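Local coordinates for protein putative aspartate aminotransferase (Thermus thermophilus, PDB 1IUG) that uses pyridoxal 5'-phosphate to transfer amino groups between amino acids and keto acids, probably acting on aspartate, as a class-V aminotransferase, at residues A303-V308 against F341-E346. Residues are numbered along the deposited sequence; the frame is centred on the assembly and turned at random.
Sequences AQRGAV and FREVLE
The guanidinium of Arg305 lies with one face over Val344, whose CG2 sits beneath the centre of the group, 4.3 Å from CZ. At its edge, in the plane, is the carboxylate of Glu343: OE1 of Glu343 is 3.7 Å from NE of Arg305, a long salt bridge in which the two planes are turned 42° apart. NH2 of Arg305 reaches farther along the helix and comes within 3.5 Å of the main-chain O of Glu343, approaching it obliquely. One face thus rests on a methyl group, while the carboxylate of Glu343 stands at the edge. A bend at chi2 (-60°) turns the Arg305 chain so that its guanidinium lies against helix 331-348, where the extended Glu343 side chain crosses it at a slant. A stronger charged partner, Glu347, lies one turn beyond Glu343 and forms a salt bridge with NH2, so the guanidinium has two acidic partners on the same helix, Glu347 the stronger and Glu343 the more distant.

Arg305 is presented from a type I turn, Ala303 to Gly306, which closes helix 295-303. Gly306, with positive phi (87°), completes a Schellman motif there, and its N bonds to Ala303 O at 2.8 Å. The chain then enters strand 307-311, next to strand 3-4 in the mixed sheet of the smaller domain, where Gly306 and Val308 share backbone bonds with Trp3. Helix 331-348 directs Phe341 and Leu345 to Val267 of helix 250-270, while Val344 and Glu343 meet the turn between helix 295-303 and strand 307-311.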
loop_
_atom_site.group_PDB
_atom_site.type_symbol
_atom_site.label_atom_id
_atom_site.label_comp_id
_atom_site.label_asym_id
_atom_site.label_seq_id
_atom_site.Cartn_x
_atom_site.Cartn_y
_atom_site.Cartn_z
ATOM N N ALA A 303 29.642 7.572 0.425
ATOM C CA ALA A 303 29.155 7.622 -0.954
ATOM C C ALA A 303 30.240 7.315 -1.983
ATOM O O ALA A 303 29.999 6.555 -2.924
ATOM C CB ALA A 303 28.511 8.975 -1.250
ATOM N N GLN A 304 31.431 7.888 -1.803
ATOM C CA GLN A 304 32.524 7.640 -2.741
ATOM C C GLN A 304 33.012 6.186 -2.681
ATOM O O GLN A 304 33.732 5.729 -3.567
ATOM C CB GLN A 304 33.678 8.643 -2.550
ATOM C CG GLN A 304 34.345 8.645 -1.181
ATOM C CD GLN A 304 35.417 9.729 -1.039
ATOM O OE1 GLN A 304 35.107 10.909 -0.838
ATOM N NE2 GLN A 304 36.684 9.328 -1.128
ATOM N N ARG A 305 32.592 5.464 -1.643
ATOM C CA ARG A 305 32.946 4.054 -1.467
ATOM C C ARG A 305 31.803 3.198 -2.028
ATOM O O ARG A 305 31.865 1.970 -1.993
ATOM C CB ARG A 305 33.117 3.708 0.019
ATOM C CG ARG A 305 34.045 4.599 0.831
ATOM C CD ARG A 305 35.464 4.606 0.307
ATOM N NE ARG A 305 36.430 4.983 1.343
ATOM C CZ ARG A 305 36.617 6.221 1.795
ATOM N NH1 ARG A 305 35.905 7.232 1.316
ATOM N NH2 ARG A 305 37.540 6.452 2.717
ATOM N N GLY A 306 30.738 3.859 -2.483
ATOM C CA GLY A 306 29.589 3.162 -3.043
ATOM C C GLY A 306 28.537 2.731 -2.032
ATOM O O GLY A 306 27.764 1.808 -2.296
ATOM N N ALA A 307 28.479 3.409 -0.889
ATOM C CA ALA A 307 27.513 3.065 0.152
ATOM C C ALA A 307 26.542 4.193 0.475
ATOM O O ALA A 307 26.879 5.373 0.373
ATOM C CB ALA A 307 28.241 2.623 1.421
ATOM N N VAL A 308 25.329 3.814 0.863
ATOM C CA VAL A 308 24.295 4.776 1.228
ATOM C C VAL A 308 24.031 4.635 2.720
ATOM O O VAL A 308 23.749 3.533 3.209
ATOM C CB VAL A 308 22.970 4.527 0.461
ATOM C CG1 VAL A 308 21.949 5.600 0.818
ATOM C CG2 VAL A 308 23.220 4.508 -1.047
ATOM N N PHE A 341 34.175 1.046 6.927
ATOM C CA PHE A 341 33.930 1.948 8.040
ATOM C C PHE A 341 35.289 2.405 8.585
ATOM O O PHE A 341 35.468 3.582 8.883
ATOM C CB PHE A 341 33.091 1.238 9.113
ATOM C CG PHE A 341 32.507 2.160 10.155
ATOM C CD1 PHE A 341 32.526 3.545 9.987
ATOM C CD2 PHE A 341 31.950 1.638 11.319
ATOM C CE1 PHE A 341 32.004 4.392 10.960
ATOM C CE2 PHE A 341 31.423 2.484 12.302
ATOM C CZ PHE A 341 31.453 3.862 12.120
ATOM N N ARG A 342 36.249 1.481 8.660
ATOM C CA ARG A 342 37.601 1.799 9.124
ATOM C C ARG A 342 38.172 2.908 8.246
ATOM O O ARG A 342 38.642 3.923 8.747
ATOM C CB ARG A 342 38.540 0.593 8.994
ATOM C CG ARG A 342 38.275 -0.596 9.895
ATOM C CD ARG A 342 38.359 -0.239 11.366
ATOM N NE ARG A 342 38.864 -1.333 12.205
ATOM C CZ ARG A 342 38.458 -2.602 12.161
ATOM N NH1 ARG A 342 37.522 -2.999 11.307
ATOM N NH2 ARG A 342 38.988 -3.483 12.998
ATOM N N GLU A 343 38.115 2.700 6.931
ATOM C CA GLU A 343 38.634 3.663 5.962
ATOM C C GLU A 343 38.014 5.052 6.070
ATOM O O GLU A 343 38.719 6.054 5.967
ATOM C CB GLU A 343 38.475 3.127 4.536
ATOM C CG GLU A 343 39.254 1.844 4.277
ATOM C CD GLU A 343 39.267 1.425 2.813
ATOM O OE1 GLU A 343 38.619 2.098 1.982
ATOM O OE2 GLU A 343 39.936 0.415 2.498
ATOM N N VAL A 344 36.698 5.106 6.263
ATOM C CA VAL A 344 35.992 6.381 6.395
ATOM C C VAL A 344 36.456 7.109 7.656
ATOM O O VAL A 344 36.570 8.335 7.668
ATOM C CB VAL A 344 34.458 6.173 6.441
ATOM C CG1 VAL A 344 33.747 7.477 6.766
ATOM C CG2 VAL A 344 33.969 5.641 5.106
ATOM N N LEU A 345 36.738 6.339 8.704
ATOM C CA LEU A 345 37.201 6.882 9.973
ATOM C C LEU A 345 38.605 7.487 9.843
ATOM O O LEU A 345 38.862 8.582 10.345
ATOM C CB LEU A 345 37.173 5.788 11.047
ATOM C CG LEU A 345 36.061 5.849 12.103
ATOM C CD1 LEU A 345 34.762 6.354 11.512
ATOM C CD2 LEU A 345 35.878 4.483 12.736
ATOM N N GLU A 346 39.487 6.789 9.132
ATOM C CA GLU A 346 40.859 7.248 8.918
ATOM C C GLU A 346 40.918 8.512 8.064
ATOM O O GLU A 346 41.894 9.259 8.125
ATOM C CB GLU A 346 41.694 6.156 8.245
ATOM C CG GLU A 346 41.842 4.877 9.061
ATOM C CD GLU A 346 42.616 3.786 8.331
ATOM O OE1 GLU A 346 42.752 3.859 7.088
ATOM O OE2 GLU A 346 43.084 2.844 9.008
#